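PDB 4HEI: ribosome hibernation protein YHBH from Vibrio cholerae serotype O1, which probably inhibits translation during stationary phase by binding the 30S ribosomal subunit, and associates with the 100S dimers of hibernating ribosomes. Local coordinates for residues 48-53 with 71-76; 54-59 with 86-91. All blocks are in the same frame, centred on the assembly; numbering follows the deposited sequence.

Contact 1 of 2, residues 48-53 with 71-76; sequences QIAEAT and YAAIDS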
loop_
_atom_site.group_PDB
_atom_site.type_symbol
_atom_site.label_atom_id
_atom_site.label_comp_id
_atom_site.label_asym_id
_atom_site.label_seq_id
_atom_site.Cartn_x
_atom_site.Cartn_y
_atom_site.Cartn_z
ATOM N N GLN A 48 -10.798 -9.102 -3.506
ATOM C CA GLN A 48 -10.037 -8.022 -4.119
ATOM C C GLN A 48 -8.871 -7.921 -3.144
ATOM O O GLN A 48 -9.072 -7.694 -1.952
ATOM C CB GLN A 48 -10.836 -6.714 -4.136
ATOM C CG GLN A 48 -12.108 -6.752 -4.973
ATOM C CD GLN A 48 -11.849 -6.948 -6.459
ATOM O OE1 GLN A 48 -11.054 -6.230 -7.074
ATOM N NE2 GLN A 48 -12.530 -7.919 -7.047
ATOM N N ILE A 49 -7.657 -8.109 -3.645
ATOM C CA ILE A 49 -6.481 -8.103 -2.786
ATOM C C ILE A 49 -5.496 -6.983 -3.078
ATOM O O ILE A 49 -5.134 -6.750 -4.226
ATOM C CB ILE A 49 -5.759 -9.458 -2.915
ATOM C CG1 ILE A 49 -6.747 -10.585 -2.583
ATOM C CG2 ILE A 49 -4.528 -9.492 -2.018
ATOM C CD1 ILE A 49 -6.213 -11.988 -2.833
ATOM N N ALA A 50 -5.068 -6.287 -2.027
ATOM C CA ALA A 50 -4.096 -5.203 -2.165
ATOM C C ALA A 50 -2.883 -5.570 -1.323
ATOM O O ALA A 50 -3.012 -5.861 -0.132
ATOM C CB ALA A 50 -4.690 -3.878 -1.676
ATOM N N GLU A 51 -1.713 -5.565 -1.955
ATOM C CA GLU A 51 -0.459 -5.907 -1.303
ATOM C C GLU A 51 0.504 -4.734 -1.391
ATOM O O GLU A 51 0.503 -3.989 -2.380
ATOM C CB GLU A 51 0.206 -7.099 -2.001
ATOM C CG GLU A 51 -0.636 -8.367 -2.121
ATOM C CD GLU A 51 0.103 -9.479 -2.847
ATOM O OE1 GLU A 51 -0.454 -10.593 -2.973
ATOM O OE2 GLU A 51 1.246 -9.244 -3.298
ATOM N N ALA A 52 1.336 -4.574 -0.368
ATOM C CA ALA A 52 2.327 -3.504 -0.380
ATOM C C ALA A 52 3.567 -3.825 0.443
ATOM O O ALA A 52 3.496 -4.478 1.496
ATOM C CB ALA A 52 1.706 -2.190 0.119
ATOM N N THR A 53 4.710 -3.370 -0.056
ATOM C CA THR A 53 5.977 -3.533 0.626
ATOM C C THR A 53 6.624 -2.162 0.591
ATOM O O THR A 53 6.825 -1.592 -0.487
ATOM C CB THR A 53 6.915 -4.535 -0.091
ATOM O OG1 THR A 53 6.252 -5.796 -0.239
ATOM C CG2 THR A 53 8.186 -4.746 0.725
ATOM N N TYR A 71 -11.113 -0.642 -3.712
ATOM C CA TYR A 71 -10.782 0.614 -3.057
ATOM C C TYR A 71 -10.840 0.456 -1.548
ATOM O O TYR A 71 -10.031 1.035 -0.823
ATOM C CB TYR A 71 -11.722 1.718 -3.544
ATOM C CG TYR A 71 -11.444 2.122 -4.973
ATOM C CD1 TYR A 71 -10.507 3.109 -5.270
ATOM C CD2 TYR A 71 -12.094 1.490 -6.030
ATOM C CE1 TYR A 71 -10.224 3.463 -6.579
ATOM C CE2 TYR A 71 -11.820 1.835 -7.350
ATOM C CZ TYR A 71 -10.886 2.821 -7.619
ATOM O OH TYR A 71 -10.616 3.164 -8.919
ATOM N N ALA A 72 -11.788 -0.345 -1.069
ATOM C CA ALA A 72 -11.913 -0.597 0.360
ATOM C C ALA A 72 -10.710 -1.439 0.796
ATOM O O ALA A 72 -10.204 -1.293 1.909
ATOM C CB ALA A 72 -13.210 -1.343 0.651
ATOM N N ALA A 73 -10.265 -2.326 -0.087
ATOM C CA ALA A 73 -9.109 -3.171 0.209
ATOM C C ALA A 73 -7.880 -2.283 0.398
ATOM O O ALA A 73 -7.106 -2.463 1.339
ATOM C CB ALA A 73 -8.874 -4.160 -0.932
ATOM N N ILE A 74 -7.712 -1.317 -0.499
ATOM C CA ILE A 74 -6.582 -0.404 -0.416
ATOM C C ILE A 74 -6.632 0.405 0.874
ATOM O O ILE A 74 -5.609 0.615 1.518
ATOM C CB ILE A 74 -6.549 0.539 -1.635
ATOM C CG1 ILE A 74 -6.278 -0.283 -2.900
ATOM C CG2 ILE A 74 -5.473 1.605 -1.453
ATOM C CD1 ILE A 74 -6.560 0.462 -4.184
ATOM N N ASP A 75 -7.819 0.869 1.260
ATOM C CA ASP A 75 -7.932 1.636 2.497
ATOM C C ASP A 75 -7.537 0.796 3.690
ATOM O O ASP A 75 -6.885 1.285 4.609
ATOM C CB ASP A 75 -9.358 2.139 2.699
ATOM C CG ASP A 75 -9.711 3.244 1.752
ATOM O OD1 ASP A 75 -8.970 4.247 1.727
ATOM O OD2 ASP A 75 -10.725 3.110 1.038
ATOM N N SER A 76 -7.953 -0.467 3.692
ATOM C CA SER A 76 -7.608 -1.355 4.796
ATOM C C SER A 76 -6.105 -1.601 4.811
ATOM O O SER A 76 -5.489 -1.655 5.882
ATOM C CB SER A 76 -8.348 -2.688 4.667
ATOM O OG SER A 76 -9.745 -2.489 4.801
#
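The methyl groups of A50 and A73 lie side by side at the centre of this contact, strand 48-53 against helix 71-76, with CB of A50 4.3 Å from CB of A73. Both CA atoms aim their CB at the opposing segment, and because neither side chain extends further, the two axes close to 7.3 Å. The segments run roughly alongside, crossing at -34°. A73 CB also rests on the strand backbone, 3.7 Å from the carbonyl O of Q48. A50 CB points nearly at I74 CG1, 4.1 Å away; CG1 lies anti to the carbonyl carbon (chi1 -66°). Q48 contributes mainly its main chain here, since its amide end turns away from the helix. No hydrogen bond joins the segments; methyl groups pack on each other and on a backbone carbonyl. In the beta-alpha-beta-beta-beta-alpha fold this is where a central strand carries the start of the last helix. A50 pairs through its backbone with A65 of strand 59-67 and also touches L77 one turn further along helix 70-91, while I74 reaches across to Y19 and V20 of helix 14-27, joining both helices over one face of the sheet.

Contact 2 of 2, residues 54-59 with 86-91; sequences LHVNQA and NKHKEK. With 3CO (cobalt (III) ion), chain D.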
loop_
_atom_site.group_PDB
_atom_site.type_symbol
_atom_site.label_atom_id
_atom_site.label_comp_id
_atom_site.label_asym_id
_atom_site.label_seq_id
_atom_site.Cartn_x
_atom_site.Cartn_y
_atom_site.Cartn_z
ATOM N N LEU A 54 6.908 -1.619 1.765
ATOM C CA LEU A 54 7.544 -0.317 1.859
ATOM C C LEU A 54 8.972 -0.519 2.356
ATOM O O LEU A 54 9.204 -1.181 3.373
ATOM C CB LEU A 54 6.792 0.586 2.838
ATOM C CG LEU A 54 5.266 0.711 2.766
ATOM C CD1 LEU A 54 4.825 1.887 3.634
ATOM C CD2 LEU A 54 4.810 0.905 1.339
ATOM N N HIS A 55 9.927 0.033 1.624
ATOM C CA HIS A 55 11.326 -0.076 2.001
ATOM C C HIS A 55 11.717 1.243 2.648
ATOM O O HIS A 55 11.842 2.268 1.978
ATOM C CB HIS A 55 12.156 -0.366 0.757
ATOM C CG HIS A 55 11.759 -1.634 0.057
ATOM N ND1 HIS A 55 12.422 -2.830 0.242
ATOM C CD2 HIS A 55 10.733 -1.900 -0.787
ATOM C CE1 HIS A 55 11.820 -3.777 -0.457
ATOM N NE2 HIS A 55 10.792 -3.239 -1.090
ATOM N N VAL A 56 11.885 1.200 3.964
ATOM C CA VAL A 56 12.236 2.376 4.748
ATOM C C VAL A 56 13.652 2.231 5.291
ATOM O O VAL A 56 14.280 1.183 5.139
ATOM C CB VAL A 56 11.255 2.556 5.931
ATOM C CG1 VAL A 56 9.824 2.629 5.416
ATOM C CG2 VAL A 56 11.398 1.398 6.905
ATOM N N ASN A 57 14.158 3.282 5.925
ATOM C CA ASN A 57 15.507 3.237 6.469
ATOM C C ASN A 57 15.750 2.062 7.416
ATOM O O ASN A 57 15.194 1.997 8.513
ATOM C CB ASN A 57 15.838 4.562 7.163
ATOM C CG ASN A 57 16.298 5.633 6.182
ATOM O OD1 ASN A 57 15.622 5.919 5.192
ATOM N ND2 ASN A 57 17.455 6.227 6.455
ATOM N N GLN A 58 16.574 1.126 6.957
ATOM C CA GLN A 58 16.944 -0.057 7.726
ATOM C C GLN A 58 15.800 -1.013 8.058
ATOM O O GLN A 58 15.871 -1.739 9.049
ATOM C CB GLN A 58 17.638 0.363 9.024
ATOM C CG GLN A 58 18.848 1.252 8.814
ATOM C CD GLN A 58 19.468 1.703 10.119
ATOM O OE1 GLN A 58 18.790 2.272 10.977
ATOM N NE2 GLN A 58 20.766 1.457 10.277
ATOM N N ALA A 59 14.750 -1.026 7.242
ATOM C CA ALA A 59 13.639 -1.931 7.504
ATOM C C ALA A 59 12.617 -2.015 6.378
ATOM O O ALA A 59 12.644 -1.238 5.432
ATOM C CB ALA A 59 12.943 -1.534 8.801
ATOM N N ASN A 86 4.019 3.416 12.380
ATOM C CA ASN A 86 4.042 4.117 13.658
ATOM C C ASN A 86 4.908 3.347 14.647
ATOM O O ASN A 86 5.723 3.934 15.356
ATOM C CB ASN A 86 2.621 4.286 14.191
ATOM C CG ASN A 86 1.919 5.484 13.590
ATOM O OD1 ASN A 86 0.700 5.495 13.437
ATOM N ND2 ASN A 86 2.694 6.513 13.256
ATOM N N LYS A 87 4.771 2.024 14.653
ATOM C CA LYS A 87 5.575 1.193 15.543
ATOM C C LYS A 87 7.050 1.314 15.159
ATOM O O LYS A 87 7.908 1.531 16.013
ATOM C CB LYS A 87 5.127 -0.269 15.454
ATOM C CG LYS A 87 3.679 -0.490 15.857
ATOM C CD LYS A 87 3.292 -1.962 15.796
ATOM C CE LYS A 87 1.835 -2.163 16.203
ATOM N NZ LYS A 87 1.412 -3.595 16.163
ATOM N N HIS A 88 7.343 1.183 13.870
ATOM C CA HIS A 88 8.720 1.292 13.403
ATOM C C HIS A 88 9.285 2.691 13.637
ATOM O O HIS A 88 10.482 2.856 13.872
ATOM C CB HIS A 88 8.808 0.949 11.915
ATOM C CG HIS A 88 10.136 1.267 11.305
ATOM N ND1 HIS A 88 10.522 2.554 10.996
ATOM C CD2 HIS A 88 11.186 0.474 10.990
ATOM C CE1 HIS A 88 11.753 2.539 10.517
ATOM N NE2 HIS A 88 12.180 1.290 10.504
ATOM N N LYS A 89 8.421 3.697 13.559
ATOM C CA LYS A 89 8.849 5.071 13.774
ATOM C C LYS A 89 9.195 5.224 15.248
ATOM O O LYS A 89 10.086 5.992 15.614
ATOM C CB LYS A 89 7.730 6.043 13.393
ATOM C CG LYS A 89 8.130 7.505 13.464
ATOM C CD LYS A 89 6.995 8.410 13.010
ATOM C CE LYS A 89 7.399 9.875 13.060
ATOM N NZ LYS A 89 6.291 10.765 12.615
ATOM N N GLU A 90 8.481 4.478 16.085
ATOM C CA GLU A 90 8.702 4.510 17.524
ATOM C C GLU A 90 10.095 3.976 17.837
ATOM O O GLU A 90 10.874 4.622 18.539
ATOM C CB GLU A 90 7.648 3.662 18.238
ATOM C CG GLU A 90 7.801 3.628 19.750
ATOM N N LYS A 91 10.402 2.795 17.308
ATOM C CA LYS A 91 11.704 2.177 17.526
ATOM C C LYS A 91 12.811 3.175 17.209
ATOM O O LYS A 91 13.692 3.422 18.033
HETATM CO CO 3CO D . 14.316 -3.360 0.683
#
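A two-residue beta-hairpin turn, type II from V56 to A59, closes strands 47-56 and 59-67 and receives the imidazole of H88 from the last turns of helix 70-91. The hairpin end is pinned by two backbone bonds, V56 N to A59 O at 2.9 Å and A59 N to V56 O. H88 sends its ring out from the helix with CG anti to the backbone N (chi1 170°), which carries the imidazole across to the turn. One branch of V56 lies over a ring face: V56 CG2 is 4.0 Å from the centroid of the H88 ring, 25° off its normal, a CH-pi contact displaced toward the rim, on the side of NE2 and CE1. Along their lengths the two side chains pass antiparallel. The methyl of A59 comes in obliquely, with A59 CB 3.4 Å from H88 NE2 and nearly as close to CD2. Close to the plane of the imidazole, beyond its rim, the carbonyl O of N57 stands 3.7 Å from H88 NE2, too far to make a hydrogen bond. V56 is buried and also touches I34 of strand 34-44. Successive residues point to opposite sides of the strand, V56 to the helix and H55 to a cobalt ion, bound by H55 ND1 at 2.0 Å. Near the helix end, K89 gives its NZ to F30 O, a separate tie, from this helix to the loop before strand 34-44. Across the hairpin contact itself the imidazole is held mainly by van der Waals and CH-pi contact, and any electrostatic pull of the N57 carbonyl on NE2 is probably weak at that distance.

In the fold
Both contacts join strand 47-56 to helix 70-91, and their centres lie about 20 Å apart on opposite sides of the chain's centre. Contact 1 is buried, its centre about 6 Å from that of the chain, and brings the first part of the strand to the start of the helix; contact 2, about 15 Å centre to centre, is partly buried and brings the hairpin end to the helix's last turns. Strand and helix thus run the same way. Neither contact is itself built on a metal: one cobalt ion is about 10 Å from the side chain of A50, and a different one is held by H55 ND1 at the strand end of contact 2. H62 and H64 on strand 59-67 also bind cobalt.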